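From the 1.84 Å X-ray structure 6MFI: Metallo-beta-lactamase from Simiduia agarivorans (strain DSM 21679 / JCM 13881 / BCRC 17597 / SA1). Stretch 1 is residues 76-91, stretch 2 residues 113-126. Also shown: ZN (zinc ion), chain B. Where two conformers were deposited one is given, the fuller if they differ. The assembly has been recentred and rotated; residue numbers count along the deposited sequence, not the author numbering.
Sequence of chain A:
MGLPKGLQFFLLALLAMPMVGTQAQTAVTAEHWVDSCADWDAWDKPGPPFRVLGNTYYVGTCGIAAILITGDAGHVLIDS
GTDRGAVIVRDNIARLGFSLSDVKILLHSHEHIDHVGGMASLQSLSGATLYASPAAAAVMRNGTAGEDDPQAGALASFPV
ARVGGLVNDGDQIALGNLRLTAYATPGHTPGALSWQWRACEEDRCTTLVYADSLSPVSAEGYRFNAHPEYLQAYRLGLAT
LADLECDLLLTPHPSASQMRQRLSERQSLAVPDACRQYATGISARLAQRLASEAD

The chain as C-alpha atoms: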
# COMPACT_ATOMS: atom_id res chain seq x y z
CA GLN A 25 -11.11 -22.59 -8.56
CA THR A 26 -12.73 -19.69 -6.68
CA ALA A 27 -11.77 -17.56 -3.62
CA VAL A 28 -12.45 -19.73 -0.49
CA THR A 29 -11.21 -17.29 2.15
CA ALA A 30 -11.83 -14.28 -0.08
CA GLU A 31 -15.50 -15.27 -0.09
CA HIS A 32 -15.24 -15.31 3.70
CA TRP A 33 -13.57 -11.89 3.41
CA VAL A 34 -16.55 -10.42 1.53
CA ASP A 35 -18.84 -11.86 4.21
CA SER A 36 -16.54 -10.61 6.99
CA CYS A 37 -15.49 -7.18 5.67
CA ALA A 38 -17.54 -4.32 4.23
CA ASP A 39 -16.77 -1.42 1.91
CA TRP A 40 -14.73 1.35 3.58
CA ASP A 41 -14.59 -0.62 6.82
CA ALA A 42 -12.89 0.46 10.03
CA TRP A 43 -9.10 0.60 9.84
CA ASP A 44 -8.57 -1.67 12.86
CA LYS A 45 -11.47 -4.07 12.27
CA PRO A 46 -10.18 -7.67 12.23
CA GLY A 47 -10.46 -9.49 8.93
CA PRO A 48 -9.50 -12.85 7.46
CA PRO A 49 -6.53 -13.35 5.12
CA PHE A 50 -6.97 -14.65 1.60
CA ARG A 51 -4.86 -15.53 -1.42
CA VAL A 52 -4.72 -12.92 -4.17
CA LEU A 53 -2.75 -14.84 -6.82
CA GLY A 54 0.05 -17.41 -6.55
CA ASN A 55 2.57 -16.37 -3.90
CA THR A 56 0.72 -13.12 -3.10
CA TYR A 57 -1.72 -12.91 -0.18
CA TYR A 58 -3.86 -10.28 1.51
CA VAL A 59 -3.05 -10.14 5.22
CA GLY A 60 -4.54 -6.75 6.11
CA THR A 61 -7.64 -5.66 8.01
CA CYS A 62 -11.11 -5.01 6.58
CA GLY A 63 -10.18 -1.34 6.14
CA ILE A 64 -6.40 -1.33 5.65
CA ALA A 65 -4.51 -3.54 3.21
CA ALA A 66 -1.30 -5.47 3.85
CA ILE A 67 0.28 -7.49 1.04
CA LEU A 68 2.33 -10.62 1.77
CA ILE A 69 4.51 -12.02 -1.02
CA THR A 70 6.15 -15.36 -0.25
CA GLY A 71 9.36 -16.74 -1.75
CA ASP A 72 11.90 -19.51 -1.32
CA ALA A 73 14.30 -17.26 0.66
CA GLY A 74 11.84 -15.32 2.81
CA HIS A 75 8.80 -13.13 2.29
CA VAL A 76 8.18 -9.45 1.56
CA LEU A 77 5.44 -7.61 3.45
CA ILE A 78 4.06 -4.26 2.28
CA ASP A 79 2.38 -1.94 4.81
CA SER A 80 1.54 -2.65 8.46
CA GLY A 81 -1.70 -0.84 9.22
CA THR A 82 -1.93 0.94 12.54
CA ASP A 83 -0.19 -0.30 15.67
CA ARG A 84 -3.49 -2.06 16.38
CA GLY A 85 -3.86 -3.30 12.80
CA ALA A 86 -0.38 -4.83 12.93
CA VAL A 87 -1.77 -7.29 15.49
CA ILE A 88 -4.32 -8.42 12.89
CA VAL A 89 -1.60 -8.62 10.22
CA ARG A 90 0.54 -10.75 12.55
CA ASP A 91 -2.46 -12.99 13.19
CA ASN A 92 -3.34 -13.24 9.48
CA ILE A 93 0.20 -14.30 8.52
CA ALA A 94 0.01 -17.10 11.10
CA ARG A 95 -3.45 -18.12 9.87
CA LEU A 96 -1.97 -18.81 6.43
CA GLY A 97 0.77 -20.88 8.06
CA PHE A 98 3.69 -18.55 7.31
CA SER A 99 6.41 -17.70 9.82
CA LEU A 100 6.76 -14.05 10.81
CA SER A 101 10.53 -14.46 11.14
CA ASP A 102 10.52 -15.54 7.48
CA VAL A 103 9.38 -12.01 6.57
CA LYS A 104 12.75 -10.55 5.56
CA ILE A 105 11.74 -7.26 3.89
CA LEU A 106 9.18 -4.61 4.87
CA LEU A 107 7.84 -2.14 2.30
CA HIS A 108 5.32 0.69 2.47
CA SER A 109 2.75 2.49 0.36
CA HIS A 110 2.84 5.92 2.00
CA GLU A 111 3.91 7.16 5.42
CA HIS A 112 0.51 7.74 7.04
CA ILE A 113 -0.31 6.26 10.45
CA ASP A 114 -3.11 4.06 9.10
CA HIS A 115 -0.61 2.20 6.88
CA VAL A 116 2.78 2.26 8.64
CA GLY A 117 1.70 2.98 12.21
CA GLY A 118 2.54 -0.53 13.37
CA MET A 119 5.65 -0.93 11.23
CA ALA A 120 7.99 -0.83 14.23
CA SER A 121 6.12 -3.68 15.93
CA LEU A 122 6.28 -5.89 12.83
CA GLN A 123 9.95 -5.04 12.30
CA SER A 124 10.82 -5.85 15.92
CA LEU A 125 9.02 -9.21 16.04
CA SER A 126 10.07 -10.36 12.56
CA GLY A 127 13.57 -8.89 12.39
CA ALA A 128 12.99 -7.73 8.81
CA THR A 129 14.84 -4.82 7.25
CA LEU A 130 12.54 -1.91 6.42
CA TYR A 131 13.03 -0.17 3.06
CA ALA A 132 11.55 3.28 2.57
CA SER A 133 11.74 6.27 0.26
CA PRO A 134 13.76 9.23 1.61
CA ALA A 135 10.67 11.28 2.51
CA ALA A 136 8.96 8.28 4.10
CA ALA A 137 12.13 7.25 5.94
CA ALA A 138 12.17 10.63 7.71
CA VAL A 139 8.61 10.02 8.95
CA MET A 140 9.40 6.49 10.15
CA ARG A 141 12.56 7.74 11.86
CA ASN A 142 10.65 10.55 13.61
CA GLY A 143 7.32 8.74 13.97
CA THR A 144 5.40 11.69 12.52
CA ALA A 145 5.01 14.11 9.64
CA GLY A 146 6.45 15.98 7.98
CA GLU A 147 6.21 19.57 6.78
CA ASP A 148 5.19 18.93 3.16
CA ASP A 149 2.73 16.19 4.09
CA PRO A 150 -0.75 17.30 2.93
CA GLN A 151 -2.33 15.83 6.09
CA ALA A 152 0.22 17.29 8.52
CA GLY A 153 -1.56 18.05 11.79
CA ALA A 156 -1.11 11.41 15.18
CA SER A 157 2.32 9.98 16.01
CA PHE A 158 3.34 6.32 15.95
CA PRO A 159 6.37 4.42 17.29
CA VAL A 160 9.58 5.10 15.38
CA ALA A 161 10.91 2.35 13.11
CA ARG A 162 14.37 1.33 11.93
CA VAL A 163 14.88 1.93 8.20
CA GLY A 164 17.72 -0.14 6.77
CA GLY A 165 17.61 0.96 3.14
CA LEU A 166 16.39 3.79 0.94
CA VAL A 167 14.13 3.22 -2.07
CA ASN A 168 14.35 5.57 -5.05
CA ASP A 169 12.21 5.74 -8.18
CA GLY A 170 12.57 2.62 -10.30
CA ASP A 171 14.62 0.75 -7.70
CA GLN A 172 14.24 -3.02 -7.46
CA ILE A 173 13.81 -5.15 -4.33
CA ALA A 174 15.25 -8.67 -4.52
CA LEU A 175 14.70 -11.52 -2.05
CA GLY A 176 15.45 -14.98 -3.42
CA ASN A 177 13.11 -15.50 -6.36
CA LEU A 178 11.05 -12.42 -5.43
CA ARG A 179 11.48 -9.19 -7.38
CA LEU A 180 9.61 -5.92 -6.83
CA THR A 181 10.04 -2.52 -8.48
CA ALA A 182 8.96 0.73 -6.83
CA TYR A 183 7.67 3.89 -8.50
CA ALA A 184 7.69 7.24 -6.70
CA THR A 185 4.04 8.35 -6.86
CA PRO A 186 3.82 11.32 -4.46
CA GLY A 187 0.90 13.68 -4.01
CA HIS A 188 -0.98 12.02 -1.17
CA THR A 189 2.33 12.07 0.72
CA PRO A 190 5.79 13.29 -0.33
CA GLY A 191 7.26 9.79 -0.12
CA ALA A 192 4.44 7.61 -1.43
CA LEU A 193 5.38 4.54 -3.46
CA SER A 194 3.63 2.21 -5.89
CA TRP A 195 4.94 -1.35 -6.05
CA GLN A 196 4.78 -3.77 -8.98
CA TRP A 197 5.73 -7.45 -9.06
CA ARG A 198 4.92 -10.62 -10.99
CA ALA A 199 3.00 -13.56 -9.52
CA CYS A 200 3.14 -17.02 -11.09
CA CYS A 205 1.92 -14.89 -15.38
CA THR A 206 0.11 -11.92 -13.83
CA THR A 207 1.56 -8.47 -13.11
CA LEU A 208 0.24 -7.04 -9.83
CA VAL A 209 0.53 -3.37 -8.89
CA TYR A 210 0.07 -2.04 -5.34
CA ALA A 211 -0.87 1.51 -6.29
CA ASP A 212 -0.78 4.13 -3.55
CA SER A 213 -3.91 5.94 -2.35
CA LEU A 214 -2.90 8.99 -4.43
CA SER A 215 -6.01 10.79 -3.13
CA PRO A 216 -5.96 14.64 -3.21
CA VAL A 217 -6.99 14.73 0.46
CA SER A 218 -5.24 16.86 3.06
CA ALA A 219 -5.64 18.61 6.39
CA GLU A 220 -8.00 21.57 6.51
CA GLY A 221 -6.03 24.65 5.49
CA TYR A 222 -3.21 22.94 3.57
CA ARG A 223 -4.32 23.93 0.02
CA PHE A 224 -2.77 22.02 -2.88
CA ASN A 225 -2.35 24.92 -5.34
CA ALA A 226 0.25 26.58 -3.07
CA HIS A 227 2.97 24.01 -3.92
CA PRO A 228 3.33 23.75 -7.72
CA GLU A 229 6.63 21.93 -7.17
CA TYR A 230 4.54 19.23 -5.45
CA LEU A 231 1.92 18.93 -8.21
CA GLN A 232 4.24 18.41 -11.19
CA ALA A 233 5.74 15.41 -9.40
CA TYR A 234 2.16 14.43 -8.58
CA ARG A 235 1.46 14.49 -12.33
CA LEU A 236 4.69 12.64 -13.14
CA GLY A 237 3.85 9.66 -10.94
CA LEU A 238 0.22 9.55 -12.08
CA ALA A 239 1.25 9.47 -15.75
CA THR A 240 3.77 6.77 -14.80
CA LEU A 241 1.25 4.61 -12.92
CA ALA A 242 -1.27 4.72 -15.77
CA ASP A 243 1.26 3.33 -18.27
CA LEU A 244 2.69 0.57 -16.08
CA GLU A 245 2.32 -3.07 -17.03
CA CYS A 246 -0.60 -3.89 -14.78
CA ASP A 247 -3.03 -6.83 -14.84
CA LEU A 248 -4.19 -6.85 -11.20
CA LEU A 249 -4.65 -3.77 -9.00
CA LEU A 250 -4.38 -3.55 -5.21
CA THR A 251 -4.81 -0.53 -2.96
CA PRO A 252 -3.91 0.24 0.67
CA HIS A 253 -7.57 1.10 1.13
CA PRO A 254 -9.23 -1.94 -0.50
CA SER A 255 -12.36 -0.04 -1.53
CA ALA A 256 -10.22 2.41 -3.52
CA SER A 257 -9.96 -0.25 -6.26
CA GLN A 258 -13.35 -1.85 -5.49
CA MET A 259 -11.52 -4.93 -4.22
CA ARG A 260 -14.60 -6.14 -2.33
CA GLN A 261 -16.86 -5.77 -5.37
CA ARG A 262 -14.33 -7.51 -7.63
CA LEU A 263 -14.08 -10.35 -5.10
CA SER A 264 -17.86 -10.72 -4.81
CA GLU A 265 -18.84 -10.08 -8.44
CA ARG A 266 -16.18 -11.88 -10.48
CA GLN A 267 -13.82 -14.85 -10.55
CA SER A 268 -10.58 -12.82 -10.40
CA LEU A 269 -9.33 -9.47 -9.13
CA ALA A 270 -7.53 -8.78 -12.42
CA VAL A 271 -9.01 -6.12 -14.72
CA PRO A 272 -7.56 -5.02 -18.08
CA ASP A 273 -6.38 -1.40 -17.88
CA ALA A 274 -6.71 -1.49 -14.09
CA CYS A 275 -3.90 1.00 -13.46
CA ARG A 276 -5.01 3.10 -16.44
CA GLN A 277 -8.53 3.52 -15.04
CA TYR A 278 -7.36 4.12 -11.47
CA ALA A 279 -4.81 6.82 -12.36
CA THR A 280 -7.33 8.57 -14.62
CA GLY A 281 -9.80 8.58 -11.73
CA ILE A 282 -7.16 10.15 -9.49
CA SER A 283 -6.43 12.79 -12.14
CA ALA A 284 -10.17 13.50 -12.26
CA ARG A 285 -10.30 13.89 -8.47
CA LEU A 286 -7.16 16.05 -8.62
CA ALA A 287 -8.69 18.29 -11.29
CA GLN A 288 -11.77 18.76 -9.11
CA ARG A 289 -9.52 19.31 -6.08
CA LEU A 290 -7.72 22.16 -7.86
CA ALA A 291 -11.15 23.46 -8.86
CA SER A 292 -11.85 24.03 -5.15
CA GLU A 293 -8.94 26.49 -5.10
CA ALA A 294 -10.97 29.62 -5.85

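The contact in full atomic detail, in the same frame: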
# COMPACT_ATOMS: atom_id res chain seq x y z
N VAL A 76 8.24 -10.91 1.54
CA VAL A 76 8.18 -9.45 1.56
C VAL A 76 6.78 -9.05 2.01
O VAL A 76 5.78 -9.63 1.55
CB VAL A 76 8.51 -8.85 0.18
CG1 VAL A 76 8.44 -7.33 0.24
CG2 VAL A 76 9.89 -9.31 -0.28
N LEU A 77 6.71 -8.08 2.91
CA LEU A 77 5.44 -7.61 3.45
C LEU A 77 5.34 -6.11 3.24
O LEU A 77 6.21 -5.36 3.69
CB LEU A 77 5.32 -7.95 4.94
CG LEU A 77 4.07 -7.44 5.66
CD1 LEU A 77 2.82 -8.08 5.08
CD2 LEU A 77 4.17 -7.71 7.15
N ILE A 78 4.29 -5.67 2.55
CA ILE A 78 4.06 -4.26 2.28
C ILE A 78 3.00 -3.75 3.23
O ILE A 78 1.93 -4.37 3.38
CB ILE A 78 3.64 -4.02 0.81
CG1 ILE A 78 4.49 -4.88 -0.13
CG2 ILE A 78 3.76 -2.55 0.46
CD1 ILE A 78 3.92 -4.99 -1.52
N ASP A 79 3.29 -2.62 3.89
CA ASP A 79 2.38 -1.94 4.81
C ASP A 79 2.13 -2.74 6.08
O ASP A 79 2.26 -3.97 6.09
CB ASP A 79 1.05 -1.61 4.12
CG ASP A 79 1.15 -0.39 3.22
OD1 ASP A 79 2.17 0.33 3.30
OD2 ASP A 79 0.21 -0.15 2.43
N SER A 80 1.76 -2.04 7.15
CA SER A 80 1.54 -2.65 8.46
C SER A 80 0.19 -2.33 9.06
O SER A 80 -0.20 -2.99 10.04
CB SER A 80 2.63 -2.20 9.44
OG SER A 80 2.48 -0.82 9.75
N GLY A 81 -0.54 -1.36 8.52
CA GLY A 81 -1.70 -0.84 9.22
C GLY A 81 -1.26 -0.03 10.43
O GLY A 81 -0.10 0.33 10.59
N THR A 82 -2.23 0.25 11.29
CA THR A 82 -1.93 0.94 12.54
C THR A 82 -1.18 0.01 13.48
O THR A 82 -0.95 -1.17 13.19
CB THR A 82 -3.21 1.46 13.19
OG1 THR A 82 -4.02 0.34 13.60
CG2 THR A 82 -4.00 2.32 12.22
N ASP A 83 -0.79 0.55 14.64
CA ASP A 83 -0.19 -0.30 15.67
C ASP A 83 -1.18 -1.36 16.14
O ASP A 83 -0.77 -2.45 16.57
CB ASP A 83 0.28 0.55 16.85
CG ASP A 83 1.45 -0.08 17.59
OD1 ASP A 83 2.23 -0.82 16.95
OD2 ASP A 83 1.57 0.16 18.81
N ARG A 84 -2.47 -1.07 16.05
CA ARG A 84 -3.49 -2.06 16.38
C ARG A 84 -3.76 -2.99 15.20
O ARG A 84 -4.03 -4.18 15.39
CB ARG A 84 -4.78 -1.36 16.82
CG ARG A 84 -5.77 -2.26 17.53
CD ARG A 84 -5.07 -3.23 18.47
NE ARG A 84 -5.91 -4.39 18.79
CZ ARG A 84 -6.28 -5.33 17.92
NH1 ARG A 84 -7.04 -6.33 18.32
NH2 ARG A 84 -5.89 -5.26 16.65
N GLY A 85 -3.70 -2.46 13.98
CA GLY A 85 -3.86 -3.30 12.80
C GLY A 85 -2.71 -4.25 12.56
O GLY A 85 -2.90 -5.28 11.91
N ALA A 86 -1.52 -3.92 13.06
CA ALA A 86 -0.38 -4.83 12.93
C ALA A 86 -0.61 -6.12 13.70
O ALA A 86 -0.06 -7.16 13.34
CB ALA A 86 0.90 -4.14 13.41
N VAL A 87 -1.42 -6.07 14.77
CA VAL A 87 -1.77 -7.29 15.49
C VAL A 87 -2.60 -8.20 14.59
O VAL A 87 -2.42 -9.43 14.60
CB VAL A 87 -2.51 -6.94 16.79
CG1 VAL A 87 -2.84 -8.20 17.58
CG2 VAL A 87 -1.68 -5.98 17.63
N ILE A 88 -3.51 -7.63 13.81
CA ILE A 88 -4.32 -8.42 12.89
C ILE A 88 -3.45 -8.96 11.75
O ILE A 88 -3.63 -10.10 11.31
CB ILE A 88 -5.50 -7.59 12.36
CG1 ILE A 88 -6.43 -7.21 13.51
CG2 ILE A 88 -6.26 -8.35 11.28
CD1 ILE A 88 -7.07 -5.85 13.36
N VAL A 89 -2.50 -8.16 11.27
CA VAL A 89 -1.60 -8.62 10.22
C VAL A 89 -0.74 -9.78 10.72
O VAL A 89 -0.56 -10.78 10.03
CB VAL A 89 -0.73 -7.45 9.72
CG1 VAL A 89 0.38 -7.96 8.80
CG2 VAL A 89 -1.59 -6.43 9.00
N ARG A 90 -0.22 -9.65 11.94
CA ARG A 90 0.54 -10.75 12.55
C ARG A 90 -0.32 -12.00 12.67
O ARG A 90 0.15 -13.11 12.38
CB ARG A 90 1.06 -10.33 13.92
CG ARG A 90 2.56 -10.13 14.00
CD ARG A 90 3.02 -10.11 15.44
NE ARG A 90 2.41 -9.03 16.21
CZ ARG A 90 1.49 -9.21 17.16
NH1 ARG A 90 1.08 -10.43 17.46
NH2 ARG A 90 0.99 -8.17 17.81
N ASP A 91 -1.57 -11.85 13.09
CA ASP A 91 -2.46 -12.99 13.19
C ASP A 91 -2.74 -13.59 11.81
O ASP A 91 -2.73 -14.81 11.65
CB ASP A 91 -3.76 -12.59 13.87
CG ASP A 91 -4.61 -13.78 14.27
OD1 ASP A 91 -4.06 -14.80 14.72
OD2 ASP A 91 -5.85 -13.69 14.11
N ILE A 113 -0.23 7.12 9.27
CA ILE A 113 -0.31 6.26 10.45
C ILE A 113 -1.20 5.05 10.20
O ILE A 113 -0.99 3.98 10.79
CB ILE A 113 -0.78 7.08 11.67
CG1 ILE A 113 -0.77 6.21 12.93
CG2 ILE A 113 -2.16 7.67 11.42
CD1 ILE A 113 -1.28 6.93 14.17
N ASP A 114 -2.21 5.18 9.34
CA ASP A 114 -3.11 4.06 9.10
C ASP A 114 -2.49 2.97 8.24
O ASP A 114 -3.11 1.92 8.06
CB ASP A 114 -4.41 4.55 8.45
CG ASP A 114 -4.17 5.36 7.19
OD1 ASP A 114 -3.26 6.22 7.20
OD2 ASP A 114 -4.89 5.14 6.20
N HIS A 115 -1.28 3.19 7.71
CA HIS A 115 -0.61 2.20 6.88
C HIS A 115 0.74 1.75 7.42
O HIS A 115 1.13 0.61 7.16
CB HIS A 115 -0.42 2.74 5.45
CG HIS A 115 -1.70 3.15 4.79
ND1 HIS A 115 -2.71 2.26 4.50
CD2 HIS A 115 -2.13 4.37 4.38
CE1 HIS A 115 -3.71 2.91 3.92
NE2 HIS A 115 -3.38 4.19 3.84
N VAL A 116 1.45 2.60 8.15
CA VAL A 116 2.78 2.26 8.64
C VAL A 116 2.86 2.50 10.14
O VAL A 116 3.95 2.52 10.72
CB VAL A 116 3.87 3.06 7.90
CG1 VAL A 116 3.87 2.72 6.42
CG2 VAL A 116 3.67 4.55 8.11
N GLY A 117 1.71 2.69 10.78
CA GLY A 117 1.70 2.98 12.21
C GLY A 117 2.27 1.86 13.05
O GLY A 117 2.93 2.10 14.06
N GLY A 118 2.04 0.61 12.63
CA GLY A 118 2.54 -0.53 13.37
C GLY A 118 3.75 -1.17 12.72
O GLY A 118 4.03 -2.35 12.94
N MET A 119 4.49 -0.39 11.92
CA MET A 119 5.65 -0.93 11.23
C MET A 119 6.75 -1.32 12.20
O MET A 119 7.43 -2.33 12.01
CB MET A 119 6.17 0.09 10.21
CG MET A 119 7.03 -0.50 9.11
SD MET A 119 6.23 -1.85 8.23
CE MET A 119 5.52 -0.98 6.84
N ALA A 120 6.94 -0.53 13.27
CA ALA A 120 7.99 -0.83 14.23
C ALA A 120 7.72 -2.14 14.96
O ALA A 120 8.66 -2.89 15.27
CB ALA A 120 8.14 0.32 15.23
N SER A 121 6.45 -2.43 15.25
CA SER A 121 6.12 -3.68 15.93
C SER A 121 6.38 -4.88 15.04
O SER A 121 6.90 -5.91 15.50
CB SER A 121 4.66 -3.65 16.39
OG SER A 121 4.45 -2.62 17.34
N LEU A 122 6.03 -4.78 13.75
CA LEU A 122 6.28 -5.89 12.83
C LEU A 122 7.77 -6.06 12.57
O LEU A 122 8.25 -7.19 12.41
CB LEU A 122 5.52 -5.66 11.53
CG LEU A 122 3.99 -5.78 11.60
CD1 LEU A 122 3.38 -5.71 10.21
CD2 LEU A 122 3.59 -7.07 12.30
N GLN A 123 8.51 -4.95 12.51
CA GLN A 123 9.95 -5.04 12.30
C GLN A 123 10.65 -5.66 13.50
O GLN A 123 11.61 -6.41 13.35
CB GLN A 123 10.51 -3.65 12.01
CG GLN A 123 11.94 -3.64 11.47
CD GLN A 123 12.98 -3.65 12.57
OE1 GLN A 123 12.72 -3.23 13.70
NE2 GLN A 123 14.18 -4.13 12.25
N SER A 124 10.17 -5.35 14.71
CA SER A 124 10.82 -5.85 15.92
C SER A 124 10.57 -7.34 16.10
O SER A 124 11.48 -8.08 16.51
CB SER A 124 10.34 -5.07 17.14
OG SER A 124 10.80 -5.66 18.34
N LEU A 125 9.36 -7.81 15.81
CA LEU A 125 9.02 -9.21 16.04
C LEU A 125 9.45 -10.12 14.90
O LEU A 125 9.63 -11.32 15.12
CB LEU A 125 7.51 -9.34 16.28
CG LEU A 125 6.99 -8.53 17.47
CD1 LEU A 125 5.48 -8.49 17.49
CD2 LEU A 125 7.53 -9.11 18.77
N SER A 126 9.62 -9.58 13.69
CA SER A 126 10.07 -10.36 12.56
C SER A 126 11.57 -10.24 12.29
O SER A 126 12.16 -11.16 11.73
CB SER A 126 9.32 -9.96 11.29
OG SER A 126 9.69 -8.65 10.87
ZN ZN B . -4.83 5.79 4.28
O HOH W 1 -1.98 -0.19 3.96
O HOH W 2 -4.32 7.67 4.68

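A useful general principle is that two segments far apart in sequence can be joined by main-chain hydrogen bonds at one end of their contact and by apolar packing at the other. The contact between residues 76-91 and 113-126 of this metallo-beta-lactamase illustrates both halves, and three residues, Leu122, Ser80 and Asp79, account for much of the covered surface.

Leu122 is the apolar centre. Its CA-to-CB bond runs sideways, yet the end of the side chain reaches across to the first stretch, where strand, loop and helix together form its pocket. Leu122 CD1 lies 3.7 Å from Leu77 CD2, 3.7 Å from Ser80 CB and 4.0 Å from Val89 CG1; Leu122 CG approaches Ala86 CB at 3.9 Å, and Leu122 CD2 meets the aliphatic Arg90 CG at 3.6 Å. One turn on, Leu125 CD1 comes within 3.4 Å of Arg90 NE, extending the contact towards solvent. The two helices, 85-91 and 119-126, run in broadly the same direction, inclined at 38° with a closest approach of 9.5 Å.

Ser80 belongs to the polar half. The carbonyl of His115 receives a nearly straight hydrogen bond from the backbone, Ser80 N to His115 O at 2.7 Å, and a weak, more bent one from Gly81 N to His115 O at 2.9 Å. The chain then returns the favour: Gly118 N donates to Gly81 O at 3.0 Å. Ser80, with chi1 in the p well, turns its hydroxyl into the Val116-Met119 type I turn, so that Ser80 OG sits 3.3 Å from Val116 CA.

Glycine makes this closeness possible. Gly118, the N-cap residue of the second helix, has its CA 3.6 Å from Asp83 CA; a CB there would lie 2.4 Å from Thr82 O and 2.6 Å from Ala86 CB. Thr82, just before the turn that leads into the first helix, makes a capping bond there, accepting from Gly85 N at Thr82 OG1 (2.8 Å) and, weakly, from Arg84 N at Thr82 OG1 (3.2 Å).

Asp79 links the contact to the metal site. Met119 CE packs 3.9 Å from Asp79 CA, while a water bridges the carboxylate and the imidazole, donating to Asp79 OD2 (2.7 Å) and accepting from His115 ND1 (2.6 Å). The other ring nitrogen, His115 NE2, binds zinc at 2.2 Å, beside Asp114 OD2, which is 2.0 Å from ZN. His115 thus ties its carbonyl to the first stretch while its side chain holds the ion.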